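Local coordinates for protein prenylcyclase (Actinoplanes teichomyceticus, PDB 6IJ1) that probably acts on prenyl substrates as a transferase or cyclase, although its precise reaction remains to be established, at residues 75-81 against 111-115; 87-91 against 129-133. One frame throughout, in Å; residues are numbered along the deposited sequence.

Overall arrangement
Following the chain from the N terminus, residues 75-81 and then 87-91 occupy the loop between helices 58-71 and 91-104. Contact 1 brings 75-81 against the start of helix 112-121, closing a loop that contains helix 91-104; contact 2 joins 87-91, at the head of helix 91-104, to residues 129-133, which precede helix 134-141. Because the order is 75-81, 87-91, 111-115, 129-133, the two closures cross. Their centres lie about 12 Å apart on the same side of the chain's centre, and the two contacts touch directly: Asp90 N is 3.0 Å from Trp81 O, and Asn78 ND2 is 3.0 Å from Glu89 OE1, while Glu89 OE2 bonds to Asn82 ND2. Together they tie successive helices of this largely helical fold.

Contact 1: 75-81 against 111-115; sequences QHDNGGW and WARPG
A single side-chain amide, that of Gln75, bridges two backbone carbonyls: NE2 donates to Trp111 O at 3.0 Å across the contact and to Gly79 O at 2.9 Å within its own loop. Extended chi1 and chi2 (both t) carry the carboxamide into this position, where Gln75 CD also lies 3.5 Å from Trp81 CH2. The loop is drawn tight by a type I turn from His76 to Gly79, with Gly79 N to His76 O and His76 N to Gly80 O both at 2.9 Å. Asn78 (chi1 p) adds an Asx turn, its OD1 accepting from Gly80 N at 2.9 Å.

Gly79 adopts phi/psi 101/-7, and a side chain here would strike Pro114 O as well as the preceding carbonyl. Bare backbone therefore meets the first turn of helix 112-121: the CA atoms of Gly79 and Pro114 are 4.4 Å apart, and CA-H...O contacts of 3.4 Å run from Gly79 CA to Pro114 O and from Gly115 CA to Gly79 O. A water lies 3.2 Å from Asn78 O and 2.9 Å from Pro114 O. Trp81 (chi1 m) and Trp111 (chi1 p) meet obliquely, CH2 of Trp81 3.6 Å from CZ3 of Trp111, with planes at 82°; their indole nitrogens bond to Leu71 O and Glu109 OE1, respectively.

Gln75, Gly79 and Trp81 match the Gln...Gly-X-Trp signature of the QW motif, which joins neighbouring helices in the alpha/alpha barrels of squalene-hopene-type terpenoid cyclases.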
ATOM      1  N   GLN A  75       8.173  11.767  13.364  1.00 19.37           N
ATOM      2  CA  GLN A  75       8.941  12.150  12.186  1.00 19.70           C
ATOM      3  C   GLN A  75      10.432  12.293  12.522  1.00 17.56           C
ATOM      4  O   GLN A  75      10.792  12.910  13.538  1.00 21.61           O
ATOM      5  CB  GLN A  75       8.391  13.497  11.649  1.00 18.62           C
ATOM      6  CG  GLN A  75       8.947  13.894  10.262  1.00 18.33           C
ATOM      7  CD  GLN A  75       8.329  15.213   9.799  1.00 18.55           C
ATOM      8  OE1 GLN A  75       7.925  16.032  10.625  1.00 21.89           O
ATOM      9  NE2 GLN A  75       8.250  15.400   8.484  1.00 19.17           N
ATOM     10  N   HIS A  76      11.299  11.781  11.650  1.00 17.96           N
ATOM     11  CA  HIS A  76      12.746  11.902  11.804  1.00 17.99           C
ATOM     12  C   HIS A  76      13.182  13.297  11.404  1.00 21.23           C
ATOM     13  O   HIS A  76      12.479  13.993  10.645  1.00 20.87           O
ATOM     14  CB  HIS A  76      13.442  10.843  10.933  1.00 20.33           C
ATOM     15  CG  HIS A  76      14.913  10.669  11.186  1.00 27.79           C
ATOM     16  ND1 HIS A  76      15.883  11.494  10.649  1.00 30.90           N
ATOM     17  CD2 HIS A  76      15.579   9.718  11.889  1.00 35.34           C
ATOM     18  CE1 HIS A  76      17.075  11.071  11.017  1.00 31.46           C
ATOM     19  NE2 HIS A  76      16.918   9.989  11.767  1.00 37.26           N
ATOM     20  N   ASP A  77      14.382  13.708  11.873  1.00 24.79           N
ATOM     21  CA  ASP A  77      14.914  15.007  11.426  1.00 23.97           C
ATOM     22  C   ASP A  77      15.091  15.094   9.906  1.00 23.67           C
ATOM     23  O   ASP A  77      15.094  16.200   9.338  1.00 24.38           O
ATOM     24  CB  ASP A  77      16.283  15.270  12.060  1.00 29.71           C
ATOM     25  CG  ASP A  77      16.211  15.499  13.569  1.00 37.99           C
ATOM     26  OD1 ASP A  77      15.120  15.807  14.124  1.00 36.73           O
ATOM     27  OD2 ASP A  77      17.289  15.383  14.206  1.00 50.06           O
ATOM     28  N   ASN A  78      15.250  13.955   9.211  1.00 22.28           N
ATOM     29  CA  ASN A  78      15.371  13.950   7.755  1.00 21.01           C
ATOM     30  C   ASN A  78      14.008  14.140   7.065  1.00 17.74           C
ATOM     31  O   ASN A  78      13.974  14.199   5.833  1.00 21.75           O
ATOM     32  CB  ASN A  78      16.075  12.674   7.226  1.00 23.58           C
ATOM     33  CG  ASN A  78      15.337  11.355   7.526  1.00 23.53           C
ATOM     34  OD1 ASN A  78      14.130  11.318   7.756  1.00 19.77           O
ATOM     35  ND2 ASN A  78      16.108  10.249   7.544  1.00 22.38           N
ATOM     36  N   GLY A  79      12.929  14.202   7.831  1.00 18.75           N
ATOM     37  CA  GLY A  79      11.604  14.457   7.283  1.00 18.82           C
ATOM     38  C   GLY A  79      10.757  13.201   7.130  1.00 20.73           C
ATOM     39  O   GLY A  79       9.569  13.313   6.870  1.00 18.17           O
ATOM     40  N   GLY A  80      11.327  12.016   7.356  1.00 17.96           N
ATOM     41  CA  GLY A  80      10.695  10.755   7.003  1.00 17.44           C
ATOM     42  C   GLY A  80      10.165   9.934   8.165  1.00 19.25           C
ATOM     43  O   GLY A  80      10.389  10.204   9.361  1.00 18.18           O
ATOM     44  N   TRP A  81       9.432   8.871   7.793  1.00 17.68           N
ATOM     45  CA  TRP A  81       8.982   7.824   8.716  1.00 17.08           C
ATOM     46  C   TRP A  81       9.439   6.482   8.182  1.00 15.45           C
ATOM     47  O   TRP A  81       9.991   6.411   7.088  1.00 16.60           O
ATOM     48  CB  TRP A  81       7.484   7.843   8.830  1.00 17.34           C
ATOM     49  CG  TRP A  81       6.925   9.003   9.638  1.00 15.50           C
ATOM     50  CD1 TRP A  81       6.470   8.955  10.939  1.00 17.65           C
ATOM     51  CD2 TRP A  81       6.632  10.327   9.140  1.00 17.06           C
ATOM     52  NE1 TRP A  81       5.968  10.223  11.288  1.00 19.29           N
ATOM     53  CE2 TRP A  81       6.056  11.042  10.208  1.00 15.90           C
ATOM     54  CE3 TRP A  81       6.813  10.958   7.902  1.00 19.68           C
ATOM     55  CZ2 TRP A  81       5.616  12.385  10.066  1.00 19.03           C
ATOM     56  CZ3 TRP A  81       6.387  12.321   7.762  1.00 20.58           C
ATOM     57  CH2 TRP A  81       5.811  12.979   8.845  1.00 18.75           C
ATOM     58  N   TRP A 111       5.204  20.727   9.613  1.00 17.33           N
ATOM     59  CA  TRP A 111       5.971  19.476   9.618  1.00 17.68           C
ATOM     60  C   TRP A 111       5.832  18.731   8.294  1.00 20.65           C
ATOM     61  O   TRP A 111       6.691  17.906   7.974  1.00 18.94           O
ATOM     62  CB  TRP A 111       5.530  18.587  10.782  1.00 18.63           C
ATOM     63  CG  TRP A 111       4.057  18.239  10.766  1.00 17.78           C
ATOM     64  CD1 TRP A 111       3.033  18.839  11.466  1.00 19.89           C
ATOM     65  CD2 TRP A 111       3.456  17.181   9.983  1.00 22.28           C
ATOM     66  NE1 TRP A 111       1.817  18.209  11.143  1.00 23.02           N
ATOM     67  CE2 TRP A 111       2.069  17.187  10.250  1.00 20.79           C
ATOM     68  CE3 TRP A 111       3.991  16.212   9.095  1.00 21.31           C
ATOM     69  CZ2 TRP A 111       1.166  16.240   9.598  1.00 20.55           C
ATOM     70  CZ3 TRP A 111       3.124  15.285   8.473  1.00 24.27           C
ATOM     71  CH2 TRP A 111       1.734  15.331   8.730  1.00 26.44           C
ATOM     72  N   ALA A 112       4.796  19.034   7.496  1.00 16.76           N
ATOM     73  CA  ALA A 112       4.749  18.332   6.198  1.00 16.79           C
ATOM     74  C   ALA A 112       5.877  18.753   5.263  1.00 18.09           C
ATOM     75  O   ALA A 112       6.329  17.964   4.431  1.00 17.44           O
ATOM     76  CB  ALA A 112       3.391  18.568   5.537  1.00 15.98           C
ATOM     77  N   ARG A 113       6.404  19.989   5.367  1.00 16.19           N
ATOM     78  CA  ARG A 113       7.425  20.407   4.409  1.00 16.87           C
ATOM     79  C   ARG A 113       8.671  19.513   4.409  1.00 16.43           C
ATOM     80  O   ARG A 113       9.126  19.128   3.316  1.00 19.91           O
ATOM     81  CB  ARG A 113       7.784  21.888   4.680  1.00 26.43           C
ATOM     82  CG  ARG A 113       8.814  22.410   3.733  1.00 30.61           C
ATOM     83  CD  ARG A 113       9.549  23.610   4.355  1.00 44.74           C
ATOM     84  NE  ARG A 113       8.976  24.825   3.799  1.00 55.26           N
ATOM     85  CZ  ARG A 113       9.359  26.077   4.083  1.00 66.37           C
ATOM     86  NH1 ARG A 113      10.343  26.321   4.939  1.00 60.08           N
ATOM     87  NH2 ARG A 113       8.735  27.099   3.497  1.00 55.53           N
ATOM     88  N   PRO A 114       9.297  19.201   5.557  1.00 19.05           N
ATOM     89  CA  PRO A 114      10.443  18.270   5.515  1.00 18.63           C
ATOM     90  C   PRO A 114      10.038  16.894   5.006  1.00 18.44           C
ATOM     91  O   PRO A 114      10.876  16.190   4.426  1.00 18.80           O
ATOM     92  CB  PRO A 114      10.903  18.178   6.982  1.00 21.66           C
ATOM     93  CG  PRO A 114      10.192  19.166   7.721  1.00 23.84           C
ATOM     94  CD  PRO A 114       9.039  19.708   6.918  1.00 20.40           C
ATOM     95  N   GLY A 115       8.753  16.539   5.145  1.00 18.59           N
ATOM     96  CA  GLY A 115       8.254  15.311   4.498  1.00 18.10           C
ATOM     97  C   GLY A 115       8.227  15.403   2.984  1.00 16.25           C
ATOM     98  O   GLY A 115       8.691  14.489   2.275  1.00 17.23           O
TER
HETATM   99  O   HOH W   1      13.561  17.203   4.783  1.00 34.59           O

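Contact 2: 87-91 against 129-133; sequences APEDA and VSTYV
A helix N-cap meets a loop here: Asp90 is the N-cap of helix 91-104, its side chain capping a backbone amide just past the segment, and OD1 also bonds to Ser93 OG. The loop joining helices 112-121 and 134-141 packs against it, 88-91 and 129-132 running in nearly opposite directions (174° between end-to-end vectors). Val129 comes first, CG1 packing against Ala91 CB at 4.1 Å. Ser130 (phi/psi -86/159) brings its carbonyl O to 3.3 Å from Ala91 CB, while its OG donates to Tyr132 O at 2.7 Å. At Thr131 the backbone turns to -73/-38, and its O accepts from Ala91 N at 2.9 Å; Thr131 CG2 lies 3.7 Å from Asp90 CB, and OG1 bonds to His157 ND1. Tyr132 (chi1 m, chi2 -81°) lays its ring alongside 88-90, with CE1 3.6 Å from both Pro88 CG and Asp90 CB; Trp153 meets the same ring. At Val133 a water completes the junction, accepting from Val133 N at 3.1 Å and donating to Glu89 O at 3.0 Å.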
ATOM      1  N   ALA A  87      14.559   0.084  10.882  1.00 20.89           N
ATOM      2  CA  ALA A  87      14.789   0.342   9.478  1.00 20.40           C
ATOM      3  C   ALA A  87      15.077   1.828   9.236  1.00 16.83           C
ATOM      4  O   ALA A  87      14.630   2.671  10.013  1.00 22.10           O
ATOM      5  CB  ALA A  87      13.523  -0.060   8.673  1.00 21.95           C
ATOM      6  N   PRO A  88      15.818   2.160   8.177  1.00 20.80           N
ATOM      7  CA  PRO A  88      15.961   3.564   7.773  1.00 19.04           C
ATOM      8  C   PRO A  88      14.620   4.098   7.285  1.00 18.23           C
ATOM      9  O   PRO A  88      13.730   3.330   6.887  1.00 20.77           O
ATOM     10  CB  PRO A  88      16.982   3.519   6.628  1.00 24.84           C
ATOM     11  CG  PRO A  88      16.913   2.155   6.104  1.00 25.66           C
ATOM     12  CD  PRO A  88      16.409   1.237   7.197  1.00 25.19           C
ATOM     13  N   GLU A  89      14.464   5.421   7.365  1.00 18.34           N
ATOM     14  CA  GLU A  89      13.231   6.014   6.812  1.00 18.58           C
ATOM     15  C   GLU A  89      13.112   5.743   5.308  1.00 17.07           C
ATOM     16  O   GLU A  89      14.097   5.626   4.583  1.00 16.86           O
ATOM     17  CB  GLU A  89      13.198   7.518   7.091  1.00 18.95           C
ATOM     18  CG  GLU A  89      12.997   7.841   8.593  1.00 20.08           C
ATOM     19  CD  GLU A  89      14.219   7.429   9.443  1.00 22.30           C
ATOM     20  OE1 GLU A  89      15.354   7.720   9.057  1.00 22.65           O
ATOM     21  OE2 GLU A  89      14.002   6.777  10.482  1.00 26.41           O
ATOM     22  N   ASP A  90      11.855   5.633   4.843  1.00 15.51           N
ATOM     23  CA  ASP A  90      11.644   5.260   3.451  1.00 14.98           C
ATOM     24  C   ASP A  90      10.467   6.052   2.878  1.00 13.19           C
ATOM     25  O   ASP A  90       9.629   6.609   3.613  1.00 16.15           O
ATOM     26  CB  ASP A  90      11.361   3.754   3.302  1.00 16.16           C
ATOM     27  CG  ASP A  90       9.994   3.383   3.810  1.00 16.58           C
ATOM     28  OD1 ASP A  90       9.817   3.079   5.019  1.00 18.47           O
ATOM     29  OD2 ASP A  90       9.073   3.353   2.956  1.00 16.67           O
ATOM     30  N   ALA A  91      10.494   6.170   1.556  1.00 13.26           N
ATOM     31  CA  ALA A  91       9.483   7.007   0.870  1.00 13.12           C
ATOM     32  C   ALA A  91       8.093   6.448   0.981  1.00 14.81           C
ATOM     33  O   ALA A  91       7.120   7.212   0.965  1.00 14.61           O
ATOM     34  CB  ALA A  91       9.841   7.139  -0.620  1.00 14.27           C
ATOM     35  N   VAL A 129       9.873   6.891  -8.191  1.00 15.18           N
ATOM     36  CA  VAL A 129      10.270   7.161  -6.825  1.00 15.44           C
ATOM     37  C   VAL A 129      10.886   5.903  -6.233  1.00 15.42           C
ATOM     38  O   VAL A 129      10.296   4.819  -6.341  1.00 16.22           O
ATOM     39  CB  VAL A 129       9.060   7.603  -5.991  1.00 14.54           C
ATOM     40  CG1 VAL A 129       9.451   7.926  -4.587  1.00 15.91           C
ATOM     41  CG2 VAL A 129       8.382   8.858  -6.631  1.00 17.61           C
ATOM     42  N   SER A 130      12.081   6.036  -5.658  1.00 15.59           N
ATOM     43  CA  SER A 130      12.684   4.893  -4.999  1.00 14.16           C
ATOM     44  C   SER A 130      12.201   4.793  -3.562  1.00 15.74           C
ATOM     45  O   SER A 130      11.839   5.776  -2.926  1.00 16.19           O
ATOM     46  CB  SER A 130      14.217   4.970  -4.991  1.00 15.96           C
ATOM     47  OG  SER A 130      14.671   6.134  -4.292  1.00 18.63           O
ATOM     48  N   THR A 131      12.320   3.574  -2.986  1.00 14.66           N
ATOM     49  CA  THR A 131      11.946   3.450  -1.584  1.00 13.81           C
ATOM     50  C   THR A 131      12.986   4.104  -0.656  1.00 14.75           C
ATOM     51  O   THR A 131      12.636   4.660   0.406  1.00 14.77           O
ATOM     52  CB  THR A 131      11.794   1.949  -1.266  1.00 15.27           C
ATOM     53  OG1 THR A 131      10.746   1.438  -2.083  1.00 15.03           O
ATOM     54  CG2 THR A 131      11.408   1.720   0.180  1.00 17.31           C
ATOM     55  N   TYR A 132      14.258   3.958  -1.004  1.00 16.51           N
ATOM     56  CA  TYR A 132      15.353   4.485  -0.218  1.00 16.67           C
ATOM     57  C   TYR A 132      16.272   5.312  -1.116  1.00 15.96           C
ATOM     58  O   TYR A 132      16.308   5.143  -2.333  1.00 16.89           O
ATOM     59  CB  TYR A 132      16.201   3.319   0.393  1.00 16.74           C
ATOM     60  CG  TYR A 132      15.425   2.407   1.313  1.00 16.39           C
ATOM     61  CD1 TYR A 132      15.185   2.746   2.630  1.00 18.34           C
ATOM     62  CD2 TYR A 132      14.961   1.162   0.820  1.00 18.35           C
ATOM     63  CE1 TYR A 132      14.475   1.860   3.425  1.00 20.94           C
ATOM     64  CE2 TYR A 132      14.276   0.286   1.651  1.00 20.98           C
ATOM     65  CZ  TYR A 132      14.057   0.666   2.930  1.00 21.47           C
ATOM     66  OH  TYR A 132      13.346  -0.276   3.673  1.00 34.75           O
ATOM     67  N   VAL A 133      17.111   6.136  -0.452  1.00 18.87           N
ATOM     68  CA  VAL A 133      18.177   6.873  -1.130  1.00 20.20           C
ATOM     69  C   VAL A 133      19.475   6.451  -0.477  1.00 22.81           C
ATOM     70  O   VAL A 133      19.494   6.236   0.738  1.00 25.82           O
ATOM     71  CB  VAL A 133      18.011   8.405  -1.017  1.00 24.51           C
ATOM     72  CG1 VAL A 133      16.799   8.842  -1.799  1.00 29.93           C
ATOM     73  CG2 VAL A 133      17.865   8.817   0.391  1.00 31.79           C
TER
HETATM   74  O   HOH W   2      15.649   6.603   2.213  1.00 21.71           O